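Local coordinates for insecticidal crystal protein Cry7Cal (Bacillus thuringiensis, PDB 5ZI1) that is an insecticidal delta-endotoxin active against a locust, which probably binds receptors on gut cells and forms pores in their membranes, at residues Ala274-Pro288 with Leu432-Ser444. Numbering follows the deposited sequence.
Sequences AASSEFVLIENRAIP and LSYVSEIFKETGS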
# COMPACT_ATOMS: atom_id res chain seq x y z
N ALA A 274 -11.62 2.97 -27.90
CA ALA A 274 -12.84 2.21 -27.62
C ALA A 274 -13.38 2.43 -26.21
O ALA A 274 -14.55 2.13 -25.96
CB ALA A 274 -12.60 0.72 -27.85
N ALA A 275 -12.57 2.93 -25.28
CA ALA A 275 -13.05 3.20 -23.93
C ALA A 275 -14.06 4.35 -23.92
O ALA A 275 -14.16 5.14 -24.87
CB ALA A 275 -11.89 3.54 -23.00
N SER A 276 -14.81 4.43 -22.82
CA SER A 276 -15.75 5.53 -22.59
C SER A 276 -15.07 6.88 -22.79
O SER A 276 -13.86 7.03 -22.60
CB SER A 276 -16.31 5.48 -21.17
OG SER A 276 -17.15 6.59 -20.94
N SER A 277 -15.86 7.88 -23.16
CA SER A 277 -15.36 9.24 -23.26
C SER A 277 -15.45 9.98 -21.94
O SER A 277 -14.95 11.10 -21.83
CB SER A 277 -16.10 10.01 -24.36
OG SER A 277 -17.49 10.10 -24.08
N GLU A 278 -16.05 9.37 -20.92
CA GLU A 278 -16.18 9.96 -19.60
C GLU A 278 -15.21 9.28 -18.64
O GLU A 278 -15.16 8.05 -18.54
CB GLU A 278 -17.62 9.88 -19.11
CG GLU A 278 -18.64 10.20 -20.20
CD GLU A 278 -18.68 11.70 -20.53
OE1 GLU A 278 -18.25 12.53 -19.69
OE2 GLU A 278 -19.11 12.08 -21.65
N PHE A 279 -14.42 10.10 -17.95
CA PHE A 279 -13.43 9.58 -17.01
C PHE A 279 -14.10 8.83 -15.86
O PHE A 279 -13.68 7.72 -15.51
CB PHE A 279 -12.57 10.74 -16.49
CG PHE A 279 -11.44 10.33 -15.60
CD1 PHE A 279 -11.66 10.11 -14.24
CD2 PHE A 279 -10.16 10.19 -16.10
CE1 PHE A 279 -10.62 9.73 -13.40
CE2 PHE A 279 -9.12 9.82 -15.28
CZ PHE A 279 -9.35 9.60 -13.92
N VAL A 280 -15.15 9.42 -15.28
CA VAL A 280 -15.76 8.83 -14.09
C VAL A 280 -16.33 7.44 -14.39
O VAL A 280 -16.36 6.57 -13.50
CB VAL A 280 -16.84 9.77 -13.52
CG1 VAL A 280 -18.03 9.86 -14.45
CG2 VAL A 280 -17.27 9.32 -12.13
N LEU A 281 -16.77 7.20 -15.63
CA LEU A 281 -17.30 5.89 -15.97
C LEU A 281 -16.20 4.84 -15.97
O LEU A 281 -16.35 3.76 -15.38
CB LEU A 281 -18.00 5.94 -17.33
CG LEU A 281 -19.27 6.79 -17.30
CD1 LEU A 281 -20.02 6.69 -18.63
CD2 LEU A 281 -20.16 6.39 -16.14
N ILE A 282 -15.06 5.16 -16.58
CA ILE A 282 -13.92 4.25 -16.55
C ILE A 282 -13.50 3.97 -15.11
O ILE A 282 -13.35 2.81 -14.70
CB ILE A 282 -12.76 4.83 -17.36
CG1 ILE A 282 -13.23 5.20 -18.77
CG2 ILE A 282 -11.62 3.83 -17.39
CD1 ILE A 282 -12.13 5.78 -19.67
N GLU A 283 -13.28 5.04 -14.33
CA GLU A 283 -12.82 4.89 -12.96
C GLU A 283 -13.77 4.02 -12.15
O GLU A 283 -13.34 3.11 -11.44
CB GLU A 283 -12.63 6.27 -12.31
CG GLU A 283 -12.27 6.26 -10.80
CD GLU A 283 -10.83 5.83 -10.50
OE1 GLU A 283 -10.12 5.42 -11.44
OE2 GLU A 283 -10.40 5.91 -9.31
N ASN A 284 -15.08 4.26 -12.27
CA ASN A 284 -16.02 3.54 -11.42
C ASN A 284 -16.13 2.07 -11.81
O ASN A 284 -16.40 1.23 -10.95
CB ASN A 284 -17.40 4.21 -11.45
CG ASN A 284 -17.46 5.51 -10.62
OD1 ASN A 284 -16.71 5.69 -9.65
ND2 ASN A 284 -18.35 6.42 -11.00
N ARG A 285 -15.95 1.72 -13.09
CA ARG A 285 -16.03 0.30 -13.45
C ARG A 285 -14.70 -0.41 -13.28
O ARG A 285 -14.69 -1.61 -12.98
CB ARG A 285 -16.55 0.10 -14.88
CG ARG A 285 -16.38 -1.32 -15.43
CD ARG A 285 -17.59 -2.17 -15.05
NE ARG A 285 -18.86 -1.57 -15.43
CZ ARG A 285 -19.27 -1.47 -16.68
NH1 ARG A 285 -18.50 -1.95 -17.65
NH2 ARG A 285 -20.45 -0.93 -16.96
N ALA A 286 -13.59 0.31 -13.38
CA ALA A 286 -12.29 -0.32 -13.16
C ALA A 286 -11.93 -0.48 -11.68
O ALA A 286 -11.19 -1.39 -11.33
CB ALA A 286 -11.19 0.50 -13.83
N ILE A 287 -12.39 0.42 -10.82
CA ILE A 287 -11.89 0.52 -9.45
C ILE A 287 -13.05 0.29 -8.49
O ILE A 287 -13.89 1.17 -8.29
CB ILE A 287 -11.24 1.88 -9.20
CG1 ILE A 287 -10.16 2.13 -10.27
CG2 ILE A 287 -10.69 1.98 -7.78
CD1 ILE A 287 -9.00 1.18 -10.19
N PRO A 288 -13.14 -0.90 -7.89
CA PRO A 288 -14.25 -1.18 -6.97
C PRO A 288 -14.20 -0.25 -5.78
O PRO A 288 -13.16 0.31 -5.44
CB PRO A 288 -14.01 -2.63 -6.55
CG PRO A 288 -13.04 -3.18 -7.57
CD PRO A 288 -12.18 -2.00 -7.91
N LEU A 432 -2.63 -11.50 -6.74
CA LEU A 432 -3.81 -11.11 -7.50
C LEU A 432 -5.01 -11.07 -6.59
O LEU A 432 -5.20 -11.94 -5.73
CB LEU A 432 -4.06 -12.08 -8.66
CG LEU A 432 -5.18 -11.80 -9.66
CD1 LEU A 432 -4.91 -10.58 -10.54
CD2 LEU A 432 -5.33 -13.04 -10.57
N SER A 433 -5.84 -10.03 -6.74
CA SER A 433 -7.01 -9.90 -5.90
C SER A 433 -8.29 -9.61 -6.65
O SER A 433 -9.37 -9.86 -6.09
CB SER A 433 -6.78 -8.80 -4.83
OG SER A 433 -6.37 -7.56 -5.41
N TYR A 434 -8.24 -9.14 -7.88
CA TYR A 434 -9.48 -8.72 -8.51
C TYR A 434 -9.32 -8.78 -10.02
O TYR A 434 -8.20 -8.82 -10.54
CB TYR A 434 -9.88 -7.28 -8.05
CG TYR A 434 -11.36 -7.04 -8.22
CD1 TYR A 434 -12.26 -7.47 -7.26
CD2 TYR A 434 -11.86 -6.45 -9.38
CE1 TYR A 434 -13.62 -7.31 -7.42
CE2 TYR A 434 -13.23 -6.27 -9.55
CZ TYR A 434 -14.11 -6.71 -8.56
OH TYR A 434 -15.47 -6.54 -8.69
N VAL A 435 -10.45 -8.79 -10.71
CA VAL A 435 -10.49 -8.59 -12.16
C VAL A 435 -11.66 -7.67 -12.46
O VAL A 435 -12.82 -8.10 -12.38
CB VAL A 435 -10.65 -9.90 -12.96
CG1 VAL A 435 -10.43 -9.60 -14.45
CG2 VAL A 435 -9.72 -11.01 -12.44
N SER A 436 -11.38 -6.43 -12.82
CA SER A 436 -12.41 -5.52 -13.26
C SER A 436 -12.36 -5.43 -14.78
O SER A 436 -11.77 -6.28 -15.45
CB SER A 436 -12.23 -4.16 -12.58
OG SER A 436 -10.96 -3.63 -12.92
N GLU A 437 -12.95 -4.38 -15.34
CA GLU A 437 -12.87 -4.19 -16.78
C GLU A 437 -12.91 -2.69 -17.07
O GLU A 437 -13.20 -1.87 -16.20
CB GLU A 437 -14.00 -4.90 -17.50
CG GLU A 437 -15.32 -4.25 -17.23
CD GLU A 437 -16.49 -5.10 -17.65
OE1 GLU A 437 -17.62 -4.56 -17.68
OE2 GLU A 437 -16.29 -6.31 -17.92
N ILE A 438 -12.62 -2.38 -18.33
CA ILE A 438 -12.70 -1.04 -18.88
C ILE A 438 -14.11 -0.82 -19.39
O ILE A 438 -14.62 -1.61 -20.20
CB ILE A 438 -11.67 -0.86 -20.00
CG1 ILE A 438 -10.26 -0.77 -19.43
CG2 ILE A 438 -11.98 0.39 -20.80
CD1 ILE A 438 -10.06 0.44 -18.48
N PHE A 439 -14.75 0.26 -18.92
CA PHE A 439 -16.03 0.68 -19.45
C PHE A 439 -15.88 1.05 -20.92
O PHE A 439 -15.21 2.03 -21.27
CB PHE A 439 -16.54 1.89 -18.65
CG PHE A 439 -18.01 2.15 -18.83
CD1 PHE A 439 -18.53 2.45 -20.08
CD2 PHE A 439 -18.87 2.11 -17.73
CE1 PHE A 439 -19.89 2.68 -20.25
CE2 PHE A 439 -20.23 2.35 -17.88
CZ PHE A 439 -20.75 2.64 -19.15
N LYS A 440 -16.53 0.30 -21.80
CA LYS A 440 -16.34 0.48 -23.23
C LYS A 440 -17.43 1.39 -23.79
O LYS A 440 -18.59 1.34 -23.37
CB LYS A 440 -16.33 -0.88 -23.94
CG LYS A 440 -15.02 -1.19 -24.68
CD LYS A 440 -14.75 -2.69 -24.88
CE LYS A 440 -15.95 -3.42 -25.41
NZ LYS A 440 -16.83 -3.88 -24.28
N GLU A 441 -17.04 2.24 -24.74
CA GLU A 441 -17.97 3.11 -25.44
C GLU A 441 -18.55 2.45 -26.68
O GLU A 441 -19.67 2.78 -27.08
CB GLU A 441 -17.28 4.42 -25.84
CG GLU A 441 -18.17 5.45 -26.51
CD GLU A 441 -17.47 6.81 -26.68
OE1 GLU A 441 -18.14 7.87 -26.64
OE2 GLU A 441 -16.22 6.83 -26.85
N THR A 442 -17.81 1.53 -27.29
CA THR A 442 -18.28 0.88 -28.51
C THR A 442 -17.75 -0.55 -28.61
O THR A 442 -16.74 -0.91 -28.00
CB THR A 442 -17.85 1.69 -29.74
OG1 THR A 442 -18.68 1.34 -30.85
CG2 THR A 442 -16.41 1.40 -30.09
N GLY A 443 -18.45 -1.36 -29.40
CA GLY A 443 -17.93 -2.67 -29.73
C GLY A 443 -18.26 -3.79 -28.75
O GLY A 443 -19.30 -3.78 -28.10
N SER A 444 -17.35 -4.76 -28.67
CA SER A 444 -17.60 -6.06 -28.06
C SER A 444 -16.28 -6.60 -27.54
O SER A 444 -15.22 -6.27 -28.08
CB SER A 444 -18.19 -7.06 -29.07
OG SER A 444 -19.46 -7.55 -28.66
O HOH W 1 -13.56 0.88 -16.40
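Tyr434 lays one ring face under Pro288, whose CG stands 3.8 Å from the ring centroid in a CH-pi contact; the flat phenol ring offers a face to the C-H groups of the rigid proline ring, and its OH is hydrogen-bonded to the Tyr335 OH. Ser436, two residues on, is small enough to let its strand approach the end of helix 279-286, and its OG gives a 2.8 Å hydrogen bond to Ala286 O. Glu437 forms a salt bridge, OE1 to Arg285 NH1 at 2.8 Å, with carboxylate and guanidinium planes 68° apart. Arginine CG and CD rest against Glu437 CG as the two side chains cross, and the bends at chi2 (88°) and chi3 bring NH1 to OE1. Between the backbones a water donates to Ile282 O and Glu437 O and accepts from Phe439 N, joining helix and strand. Ile438 adds apolar cover, CD1 against Ile282 CG2 and CG2 against Ala275 CB. At Phe439, Leu281 CB packs over a ring face and Ser276 CB nears CD1, while the rim at CD2 lies over one face of the Arg285 guanidinium, the two planes 22° apart. Lys440 and Ala275 form a single beta bridge, flanked by the bonds Ser276 N to Phe439 O (2.9 Å) and Glu441 N to Ala274 O (2.8 Å). Ser276 OG accepts from Glu278 N in an ST turn that leads into the helix. Both segments belong to the middle domain, where strand 430-437 pairs antiparallel with 448-454 and Trp369 of strand 369-382 meets Ala274; Trp212 of helix 208-227 packs on Ile282 and Ala286 from the N-terminal helical domain, placing helix 279-286 at the domain interface.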